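Local coordinates for arabinan endo-1,5-alpha-l-arabinosidase A (Cellvibrio cellulosa, PDB 1GYD), which hydrolyses the alpha-1,5-linked arabinofuranose backbone of linear arabinan, releasing almost exclusively arabinotriose during breakdown of the plant cell wall, at residues I89-N94 and E107-V112; D126-A131 and W138-S143. All coordinates share one frame; numbering follows the deposited sequence.

Interaction 1: residues I89-N94 and E107-V112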
loop_
_atom_site.group_PDB
_atom_site.type_symbol
_atom_site.label_atom_id
_atom_site.label_comp_id
_atom_site.label_asym_id
_atom_site.label_seq_id
_atom_site.Cartn_x
_atom_site.Cartn_y
_atom_site.Cartn_z
ATOM N N ILE A 89 -0.698 5.325 -11.601
ATOM C CA ILE A 89 0.365 4.845 -10.748
ATOM C C ILE A 89 1.625 4.986 -11.546
ATOM O O ILE A 89 1.721 4.469 -12.647
ATOM C CB ILE A 89 0.108 3.401 -10.328
ATOM C CG1 ILE A 89 -0.990 3.381 -9.279
ATOM C CG2 ILE A 89 1.360 2.772 -9.717
ATOM C CD1 ILE A 89 -1.614 2.072 -9.027
ATOM N N GLY A 90 2.580 5.710 -10.987
ATOM C CA GLY A 90 3.861 5.904 -11.629
ATOM C C GLY A 90 4.978 5.161 -10.924
ATOM O O GLY A 90 4.810 4.613 -9.828
ATOM N N VAL A 91 6.137 5.145 -11.557
ATOM C CA VAL A 91 7.297 4.578 -10.922
ATOM C C VAL A 91 8.534 5.383 -11.236
ATOM O O VAL A 91 8.801 5.739 -12.396
ATOM C CB VAL A 91 7.518 3.087 -11.286
ATOM C CG1 VAL A 91 8.020 2.912 -12.733
ATOM C CG2 VAL A 91 8.498 2.459 -10.298
ATOM N N THR A 92 9.271 5.675 -10.171
ATOM C CA THR A 92 10.570 6.294 -10.276
ATOM C C THR A 92 11.632 5.414 -9.599
ATOM O O THR A 92 11.373 4.736 -8.594
ATOM C CB THR A 92 10.546 7.721 -9.704
ATOM O OG1 THR A 92 11.853 8.255 -9.783
ATOM C CG2 THR A 92 10.244 7.753 -8.210
ATOM N N VAL A 93 12.831 5.462 -10.161
ATOM C CA VAL A 93 13.907 4.527 -9.826
ATOM C C VAL A 93 15.118 5.275 -9.273
ATOM O O VAL A 93 15.384 6.410 -9.667
ATOM C CB VAL A 93 14.292 3.663 -11.068
ATOM C CG1 VAL A 93 15.260 2.577 -10.696
ATOM C CG2 VAL A 93 13.040 3.018 -11.690
ATOM N N ASN A 94 15.835 4.636 -8.344
ATOM C CA ASN A 94 17.084 5.173 -7.776
ATOM C C ASN A 94 18.138 4.054 -7.647
ATOM O O ASN A 94 17.790 2.898 -7.409
ATOM C CB ASN A 94 16.804 5.817 -6.406
ATOM C CG ASN A 94 17.753 6.975 -6.078
ATOM O OD1 ASN A 94 18.956 6.933 -6.371
ATOM N ND2 ASN A 94 17.217 7.997 -5.415
ATOM N N GLU A 107 14.919 8.929 -10.842
ATOM C CA GLU A 107 14.467 9.136 -12.234
ATOM C C GLU A 107 13.084 8.538 -12.495
ATOM O O GLU A 107 12.873 7.323 -12.434
ATOM C CB GLU A 107 15.498 8.655 -13.283
ATOM C CG GLU A 107 16.860 9.278 -13.048
ATOM C CD GLU A 107 17.467 9.787 -14.343
ATOM O OE1 GLU A 107 16.906 10.744 -14.918
ATOM O OE2 GLU A 107 18.480 9.220 -14.801
ATOM N N ASP A 108 12.153 9.437 -12.793
ATOM C CA ASP A 108 10.814 9.083 -13.201
ATOM C C ASP A 108 10.763 8.262 -14.490
ATOM O O ASP A 108 11.318 8.645 -15.512
ATOM C CB ASP A 108 9.925 10.325 -13.352
ATOM C CG ASP A 108 8.446 9.970 -13.258
ATOM O OD1 ASP A 108 8.134 8.977 -12.589
ATOM O OD2 ASP A 108 7.525 10.605 -13.799
ATOM N N LYS A 109 10.076 7.127 -14.414
ATOM C CA LYS A 109 9.796 6.296 -15.576
ATOM C C LYS A 109 8.366 6.511 -16.101
ATOM O O LYS A 109 8.011 5.938 -17.116
ATOM C CB LYS A 109 10.028 4.804 -15.241
ATOM C CG LYS A 109 11.518 4.424 -14.934
ATOM C CD LYS A 109 12.534 4.782 -16.058
ATOM C CE LYS A 109 13.952 4.509 -15.602
ATOM N NZ LYS A 109 15.003 4.800 -16.630
ATOM N N GLY A 110 7.562 7.332 -15.423
ATOM C CA GLY A 110 6.240 7.674 -15.912
ATOM C C GLY A 110 5.124 6.697 -15.494
ATOM O O GLY A 110 5.217 6.057 -14.462
ATOM N N ILE A 111 4.082 6.590 -16.317
ATOM C CA ILE A 111 2.827 5.920 -15.957
ATOM C C ILE A 111 2.893 4.409 -16.189
ATOM O O ILE A 111 3.131 3.930 -17.289
ATOM C CB ILE A 111 1.653 6.533 -16.732
ATOM C CG1 ILE A 111 1.325 7.925 -16.170
ATOM C CG2 ILE A 111 0.413 5.639 -16.672
ATOM C CD1 ILE A 111 0.523 8.756 -17.100
ATOM N N VAL A 112 2.679 3.669 -15.120
ATOM C CA VAL A 112 2.569 2.234 -15.210
ATOM C C VAL A 112 1.169 1.929 -15.723
ATOM O O VAL A 112 0.987 1.215 -16.716
ATOM C CB VAL A 112 2.784 1.576 -13.834
ATOM C CG1 VAL A 112 2.704 0.096 -13.956
ATOM C CG2 VAL A 112 4.148 1.994 -13.250
#
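V91 and V112 meet through one methyl each, CG1 of V91 lying 4.0 Å from CG2 of V112, and K109, three residues before V112, also packs on V91. Strands 89-94 and 107-111 run antiparallel in one blade of the five-bladed beta-propeller, and V112 sits at the corner just beyond the second. V91 holds CG1 between its backbone N and carbonyl carbon (chi1 73°), and this turns the methyl onto K109 CB, 3.7 Å away. The lysine chain is bent at chi2 (-56°); its CG rests against V93 CG2, while the rest of the chain leads away from strand 89-94. V112 is held by its backbone too: its N donates to I89 O at 2.8 Å, and its CB sits close to that same oxygen.

Between these ends the pairing slips by one residue. G90 faces I111 but T92 faces D108, so K109 and G110 share the place of one residue in a beta bulge. V91 bonds to both: K109 N gives a 2.8 Å bond to V91 O, lying in the carbonyl plane, and V91 N reaches G110 O at 3.2 Å. Beyond the bulge T92 and D108 form a non-hydrogen-bonded pair, and V93 and E107 the hydrogen-bonded pair next to it. D108 OD1 is held chiefly by a hydrogen bond with Y77 OH and takes a weaker one from G110 N.

Strand 107-115 is an edge strand of its sheet, and strand 72-79 flanks 87-94 on the other side, with Y74 and Y76 touching V91. Helix 50-53 packs on I111, whereas I89 and V112 touch strand 137-141 of the next sheet.

Interaction 2: residues D126-A131 and W138-S143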
loop_
_atom_site.group_PDB
_atom_site.type_symbol
_atom_site.label_atom_id
_atom_site.label_comp_id
_atom_site.label_asym_id
_atom_site.label_seq_id
_atom_site.Cartn_x
_atom_site.Cartn_y
_atom_site.Cartn_z
ATOM N N ASP A 126 -2.718 2.818 -5.246
ATOM C CA ASP A 126 -2.366 1.861 -4.180
ATOM C C ASP A 126 -1.664 0.630 -4.603
ATOM O O ASP A 126 -2.102 -0.476 -4.292
ATOM C CB ASP A 126 -3.588 1.514 -3.353
ATOM C CG ASP A 126 -4.249 2.738 -2.884
ATOM O OD1 ASP A 126 -3.987 3.788 -3.476
ATOM O OD2 ASP A 126 -4.969 2.853 -1.970
ATOM N N PRO A 127 -0.543 0.826 -5.280
ATOM C CA PRO A 127 0.268 -0.296 -5.757
ATOM C C PRO A 127 0.924 -1.099 -4.629
ATOM O O PRO A 127 1.235 -0.576 -3.556
ATOM C CB PRO A 127 1.344 0.388 -6.623
ATOM C CG PRO A 127 1.433 1.768 -6.085
ATOM C CD PRO A 127 0.050 2.123 -5.629
ATOM N N ALA A 128 1.085 -2.386 -4.893
ATOM C CA ALA A 128 1.924 -3.259 -4.099
ATOM C C ALA A 128 2.565 -4.243 -5.045
ATOM O O ALA A 128 1.871 -4.802 -5.912
ATOM C CB ALA A 128 1.127 -4.001 -3.055
ATOM N N ILE A 129 3.874 -4.454 -4.884
ATOM C CA ILE A 129 4.619 -5.314 -5.796
ATOM C C ILE A 129 4.904 -6.671 -5.170
ATOM O O ILE A 129 5.394 -6.736 -4.046
ATOM C CB ILE A 129 5.946 -4.664 -6.213
ATOM C CG1 ILE A 129 5.748 -3.213 -6.655
ATOM C CG2 ILE A 129 6.611 -5.487 -7.321
ATOM C CD1 ILE A 129 4.737 -3.006 -7.776
ATOM N N ILE A 130 4.629 -7.742 -5.921
ATOM C CA ILE A 130 4.888 -9.110 -5.467
ATOM C C ILE A 130 5.540 -9.966 -6.569
ATOM O O ILE A 130 5.142 -9.910 -7.724
ATOM C CB ILE A 130 3.589 -9.776 -4.982
ATOM C CG1 ILE A 130 3.850 -11.204 -4.451
ATOM C CG2 ILE A 130 2.533 -9.872 -6.114
ATOM C CD1 ILE A 130 4.749 -11.279 -3.239
ATOM N N ALA A 131 6.531 -10.777 -6.194
ATOM C CA ALA A 131 7.173 -11.705 -7.113
ATOM C C ALA A 131 6.639 -13.100 -6.839
ATOM O O ALA A 131 6.258 -13.401 -5.716
ATOM C CB ALA A 131 8.672 -11.685 -6.911
ATOM N N TRP A 138 4.461 -9.077 -10.311
ATOM C CA TRP A 138 3.106 -8.544 -10.461
ATOM C C TRP A 138 2.898 -7.294 -9.612
ATOM O O TRP A 138 3.550 -7.128 -8.605
ATOM C CB TRP A 138 2.082 -9.593 -9.970
ATOM C CG TRP A 138 2.278 -10.918 -10.549
ATOM C CD1 TRP A 138 3.257 -11.785 -10.232
ATOM C CD2 TRP A 138 1.495 -11.547 -11.572
ATOM N NE1 TRP A 138 3.141 -12.933 -10.979
ATOM C CE2 TRP A 138 2.061 -12.813 -11.810
ATOM C CE3 TRP A 138 0.378 -11.167 -12.321
ATOM C CZ2 TRP A 138 1.545 -13.708 -12.757
ATOM C CZ3 TRP A 138 -0.137 -12.050 -13.253
ATOM C CH2 TRP A 138 0.447 -13.306 -13.461
ATOM N N MET A 139 1.971 -6.439 -10.031
ATOM C CA MET A 139 1.505 -5.310 -9.246
ATOM C C MET A 139 0.084 -5.569 -8.838
ATOM O O MET A 139 -0.755 -5.859 -9.689
ATOM C CB MET A 139 1.489 -4.031 -10.058
ATOM C CG MET A 139 0.831 -2.869 -9.295
ATOM S SD MET A 139 0.868 -1.364 -10.169
ATOM C CE MET A 139 2.592 -0.963 -10.203
ATOM N N SER A 140 -0.198 -5.482 -7.545
ATOM C CA SER A 140 -1.585 -5.428 -7.099
ATOM C C SER A 140 -1.903 -3.982 -6.811
ATOM O O SER A 140 -1.026 -3.201 -6.462
ATOM C CB SER A 140 -1.864 -6.346 -5.919
ATOM O OG SER A 140 -1.267 -5.885 -4.730
ATOM N N PHE A 141 -3.153 -3.610 -7.023
ATOM C CA PHE A 141 -3.618 -2.277 -6.748
ATOM C C PHE A 141 -5.136 -2.166 -6.589
ATOM O O PHE A 141 -5.894 -3.145 -6.797
ATOM C CB PHE A 141 -3.151 -1.323 -7.862
ATOM C CG PHE A 141 -3.993 -1.378 -9.101
ATOM C CD1 PHE A 141 -3.751 -2.336 -10.071
ATOM C CD2 PHE A 141 -5.030 -0.468 -9.301
ATOM C CE1 PHE A 141 -4.512 -2.401 -11.224
ATOM C CE2 PHE A 141 -5.810 -0.541 -10.451
ATOM C CZ PHE A 141 -5.541 -1.485 -11.414
ATOM N N GLY A 142 -5.568 -0.979 -6.183
ATOM C CA GLY A 142 -6.984 -0.620 -6.276
ATOM C C GLY A 142 -7.600 0.072 -5.065
ATOM O O GLY A 142 -7.032 0.049 -3.977
ATOM N N SER A 143 -8.787 0.642 -5.270
ATOM C CA SER A 143 -9.565 1.322 -4.233
ATOM C C SER A 143 -11.012 1.565 -4.743
ATOM O O SER A 143 -11.208 2.166 -5.787
ATOM C CB SER A 143 -8.918 2.670 -3.893
ATOM O OG SER A 143 -9.698 3.388 -2.940
HETATM O O HOH W 1 1.268 -7.455 -4.512
#
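M139 carries its CG anti to the backbone N (chi1 173°) and bends only at chi3 (-67°), which brings its terminal methyl to I129 and P127; I129, with CG1 beside its own backbone N, sends CD1 to meet it. The two side chains lie on one face of the beta hairpin formed by strands 128-131 and 137-141, the first two strands of a propeller blade. CD1 of I129 is 3.8 Å from CE of M139, and P127 CB touches both CE and the sulfur, so the thioether is bordered by the isoleucine and the proline.

A128, S140, I130 and W138 occupy the other face. CG2 of I130 packs 3.9 Å from CB of W138, and the indole turns an edge to I130 O, which lies in the ring plane near CD1. That oxygen also accepts W138 N in a nearly straight bond of 2.8 Å (174° at the hydrogen). I130 N answers by donating to W138 O, and A128 and S140 exchange a second pair of backbone bonds. The indole NE1 donates to D132, while V227, T228 and L150 touch the side chain of W138.

At the end of the hairpin away from its turn, D126 and P127 lead into strand 128-131 beside F141-S143 leaving strand 138-141, close to the substrate site. F141 CA approaches D126 O in a CA-H...O contact, and S143, a substrate-binding residue, hydrogen-bonds through OG to E189, the proton donor. The side chain of D126 is about 3 Å from that of H259, a probable calcium-binding residue.

Back in the hairpin, S140 OG lies 3.5 Å from A128 CB and hydrogen-bonds to a water at 3.0 Å; the same water donates a weak bond to A128 O.

Overall arrangement
Interaction 1 comes first along the chain and is complete before interaction 2 begins; their centres are 14 Å apart. They belong to successive blades: 89-94 and 107-112 form the outer end of one sheet, and the chain leaving strand 107-115 leads to 128-131, the first strand of the next. The centre of interaction 1 is about 16 Å from the centre of the chain, that of interaction 2 about 8 Å, nearer the substrate site. The blades pack directly: I89 CG2 is 3.8 Å from P127 CG, and V112 CG1 is 3.9 Å from M139 CE. Apolar side chains thus join the outer strands of one blade to the inner hairpin of its neighbour.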